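Local coordinates for protein ATP-dependent zinc metalloprotease FtsH (Thermotoga maritima, PDB 4Q0F) that probably acts as a processive, ATP-dependent zinc metallopeptidase in membrane-protein quality control, and is represented here by its periplasmic domain, at residues E25-D30 / K67-R72. Residues are numbered along the deposited sequence; the frame is centred on the assembly and turned at random.
Sequences EVVIRD and KVSGER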
ATOM      1  N   GLU A  25      -4.431 -13.402 -14.302  1.00 10.95           N
ATOM      2  CA  GLU A  25      -4.089 -14.153 -13.099  1.00 15.00           C
ATOM      3  C   GLU A  25      -4.470 -13.422 -11.814  1.00 14.20           C
ATOM      4  O   GLU A  25      -4.341 -12.201 -11.715  1.00 14.10           O
ATOM      5  CB  GLU A  25      -2.594 -14.493 -13.091  1.00 14.14           C
ATOM      6  CG  GLU A  25      -2.153 -15.365 -11.927  1.00 19.48           C
ATOM      7  CD  GLU A  25      -0.680 -15.723 -11.993  1.00 26.29           C
ATOM      8  OE1 GLU A  25      -0.171 -16.331 -11.028  1.00 33.69           O
ATOM      9  OE2 GLU A  25      -0.032 -15.400 -13.010  1.00 34.99           O
ATOM     10  N   VAL A  26      -4.953 -14.182 -10.837  1.00 11.97           N
ATOM     11  CA  VAL A  26      -5.235 -13.650  -9.512  1.00 10.87           C
ATOM     12  C   VAL A  26      -4.519 -14.496  -8.468  1.00 13.59           C
ATOM     13  O   VAL A  26      -4.769 -15.695  -8.350  1.00 10.83           O
ATOM     14  CB  VAL A  26      -6.745 -13.642  -9.202  1.00 15.96           C
ATOM     15  CG1 VAL A  26      -6.990 -13.163  -7.779  1.00 15.65           C
ATOM     16  CG2 VAL A  26      -7.494 -12.767 -10.199  1.00 11.39           C
ATOM     17  N   VAL A  27      -3.613 -13.870  -7.725  1.00 10.08           N
ATOM     18  CA  VAL A  27      -2.911 -14.558  -6.651  1.00 10.06           C
ATOM     19  C   VAL A  27      -3.559 -14.217  -5.317  1.00 14.85           C
ATOM     20  O   VAL A  27      -3.671 -13.048  -4.951  1.00 14.08           O
ATOM     21  CB  VAL A  27      -1.420 -14.180  -6.609  1.00 15.01           C
ATOM     22  CG1 VAL A  27      -0.733 -14.882  -5.450  1.00 11.92           C
ATOM     23  CG2 VAL A  27      -0.747 -14.535  -7.925  1.00 14.22           C
ATOM     24  N   ILE A  28      -3.992 -15.245  -4.597  1.00 10.88           N
ATOM     25  CA  ILE A  28      -4.682 -15.048  -3.331  1.00 12.77           C
ATOM     26  C   ILE A  28      -3.749 -15.316  -2.153  1.00 18.46           C
ATOM     27  O   ILE A  28      -3.479 -16.466  -1.809  1.00 15.66           O
ATOM     28  CB  ILE A  28      -5.928 -15.949  -3.233  1.00 16.02           C
ATOM     29  CG1 ILE A  28      -6.853 -15.703  -4.428  1.00 15.04           C
ATOM     30  CG2 ILE A  28      -6.669 -15.699  -1.934  1.00 13.19           C
ATOM     31  CD1 ILE A  28      -8.091 -16.572  -4.434  1.00 15.25           C
ATOM     32  N   ARG A  29      -3.250 -14.244  -1.547  1.00 15.36           N
ATOM     33  CA  ARG A  29      -2.331 -14.356  -0.420  1.00 15.33           C
ATOM     34  C   ARG A  29      -3.084 -14.652   0.870  1.00 20.93           C
ATOM     35  O   ARG A  29      -4.237 -14.252   1.031  1.00 20.22           O
ATOM     36  CB  ARG A  29      -1.521 -13.071  -0.260  1.00 21.46           C
ATOM     37  CG  ARG A  29      -0.618 -12.741  -1.433  1.00 28.84           C
ATOM     38  CD  ARG A  29      -0.001 -11.361  -1.267  1.00 37.55           C
ATOM     39  NE  ARG A  29       0.417 -11.113   0.111  1.00 37.65           N
ATOM     40  CZ  ARG A  29       1.575 -11.514   0.625  1.00 48.93           C
ATOM     41  NH1 ARG A  29       2.438 -12.189  -0.122  1.00 40.76           N
ATOM     42  NH2 ARG A  29       1.870 -11.244   1.889  1.00 45.67           N
ATOM     43  N   ASP A  30      -2.424 -15.338   1.796  1.00 21.62           N
ATOM     44  CA  ASP A  30      -3.067 -15.741   3.044  1.00 24.55           C
ATOM     45  C   ASP A  30      -3.259 -14.579   4.019  1.00 26.05           C
ATOM     46  O   ASP A  30      -3.938 -14.724   5.036  1.00 34.69           O
ATOM     47  CB  ASP A  30      -2.291 -16.884   3.708  1.00 35.94           C
ATOM     48  CG  ASP A  30      -0.866 -16.504   4.055  1.00 45.69           C
ATOM     49  OD1 ASP A  30      -0.396 -15.442   3.592  1.00 48.20           O
ATOM     50  OD2 ASP A  30      -0.208 -17.275   4.787  1.00 61.52           O
ATOM     51  N   LYS A  67      -6.306 -17.662 -14.184  1.00 14.48           N
ATOM     52  CA  LYS A  67      -5.405 -18.442 -13.346  1.00 13.65           C
ATOM     53  C   LYS A  67      -5.498 -17.995 -11.892  1.00 17.02           C
ATOM     54  O   LYS A  67      -5.152 -16.863 -11.556  1.00 17.05           O
ATOM     55  CB  LYS A  67      -3.966 -18.327 -13.851  1.00 17.45           C
ATOM     56  CG  LYS A  67      -2.970 -19.182 -13.087  1.00 19.39           C
ATOM     57  CD  LYS A  67      -1.606 -19.166 -13.757  1.00 19.14           C
ATOM     58  CE  LYS A  67      -0.587 -19.962 -12.958  1.00 30.09           C
ATOM     59  NZ  LYS A  67       0.754 -19.953 -13.605  1.00 33.51           N
ATOM     60  N   VAL A  68      -5.975 -18.892 -11.035  1.00 10.05           N
ATOM     61  CA  VAL A  68      -6.112 -18.601  -9.615  1.00  9.69           C
ATOM     62  C   VAL A  68      -5.151 -19.458  -8.809  1.00 16.01           C
ATOM     63  O   VAL A  68      -5.122 -20.679  -8.958  1.00 12.43           O
ATOM     64  CB  VAL A  68      -7.544 -18.874  -9.118  1.00 17.35           C
ATOM     65  CG1 VAL A  68      -7.656 -18.588  -7.628  1.00 21.13           C
ATOM     66  CG2 VAL A  68      -8.541 -18.040  -9.898  1.00 13.70           C
ATOM     67  N   SER A  69      -4.361 -18.817  -7.955  1.00 16.17           N
ATOM     68  CA  SER A  69      -3.439 -19.554  -7.101  1.00 20.63           C
ATOM     69  C   SER A  69      -3.277 -18.925  -5.725  1.00 14.44           C
ATOM     70  O   SER A  69      -3.379 -17.709  -5.567  1.00 15.78           O
ATOM     71  CB  SER A  69      -2.078 -19.716  -7.779  1.00 31.16           C
ATOM     72  OG  SER A  69      -1.620 -18.487  -8.313  1.00 45.24           O
ATOM     73  N   GLY A  70      -3.032 -19.770  -4.728  1.00 14.12           N
ATOM     74  CA  GLY A  70      -2.794 -19.305  -3.377  1.00 12.52           C
ATOM     75  C   GLY A  70      -1.324 -19.014  -3.159  1.00 16.47           C
ATOM     76  O   GLY A  70      -0.464 -19.525  -3.880  1.00 13.83           O
ATOM     77  N   GLU A  71      -1.035 -18.187  -2.162  1.00 13.47           N
ATOM     78  CA  GLU A  71       0.337 -17.813  -1.855  1.00 12.98           C
ATOM     79  C   GLU A  71       0.502 -17.645  -0.351  1.00 23.34           C
ATOM     80  O   GLU A  71      -0.409 -17.181   0.332  1.00 21.92           O
ATOM     81  CB  GLU A  71       0.703 -16.516  -2.581  1.00 18.91           C
ATOM     82  CG  GLU A  71       2.166 -16.122  -2.479  1.00 34.16           C
ATOM     83  CD  GLU A  71       2.485 -14.870  -3.277  1.00 35.68           C
ATOM     84  OE1 GLU A  71       2.459 -13.766  -2.692  1.00 34.06           O
ATOM     85  OE2 GLU A  71       2.763 -14.990  -4.489  1.00 36.11           O
ATOM     86  N   ARG A  72       1.665 -18.033   0.162  1.00 27.15           N
ATOM     87  CA  ARG A  72       1.954 -17.893   1.585  1.00 32.78           C
ATOM     88  C   ARG A  72       3.436 -17.613   1.816  1.00 36.40           C
ATOM     89  O   ARG A  72       3.837 -17.204   2.905  1.00 43.01           O
ATOM     90  CB  ARG A  72       1.528 -19.148   2.346  1.00 26.97           C
ATOM     91  CG  ARG A  72       2.368 -20.378   2.043  1.00 39.58           C
ATOM     92  CD  ARG A  72       1.776 -21.614   2.698  1.00 29.07           C
ATOM     93  NE  ARG A  72       0.474 -21.948   2.131  1.00 28.38           N
ATOM     94  CZ  ARG A  72      -0.399 -22.776   2.697  1.00 34.99           C
ATOM     95  NH1 ARG A  72      -0.117 -23.351   3.858  1.00 22.90           N
ATOM     96  NH2 ARG A  72      -1.560 -23.021   2.104  1.00 24.59           N
TER
HETATM   97  O   HOH W   1       1.452 -17.322 -13.734  1.00 36.65           O
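Arg29 and Glu71 run side by side near the ends of two parallel strands, 23-29 and 67-71, the latter forming one border of the mixed sheet within this chain of the FtsH periplasmic domain. Their flat groups are turned 75° apart: Glu71 OE1 lies in the guanidinium plane, using its anti lone pair to accept the hydrogen bond of a salt bridge from Arg29 NH1 at 3.0 Å. The bend of Arg29 at chi3 (41°) swings the guanidinium over to this oxygen, and NH2 forms a salt bridge with Asp31. Replacing Arg29 with alanine would probably cost Glu71 OE1 this salt bridge and leave Asp31 without its arginine partner, although Arg35 would still pair with OE2. Val27 CG1 packs against the flank of the Glu71 side chain, 3.6 Å from its CB. On the other face Ile28 CD1 meets Val68 CG1 at 3.8 Å, and both side chains pack on Trp50 of a second subunit. Between the faces runs the parallel ladder, with Val26 and Ile28 each donating to and accepting from the partner strand; its straightest bond is Ile28 N to Ser69 O (2.7 Å). Where strand 67-71 begins, the extended Glu25 and Lys67 chains lie alongside, and one water donates to Glu25 OE2 and accepts from Lys67 NZ at 2.7 Å.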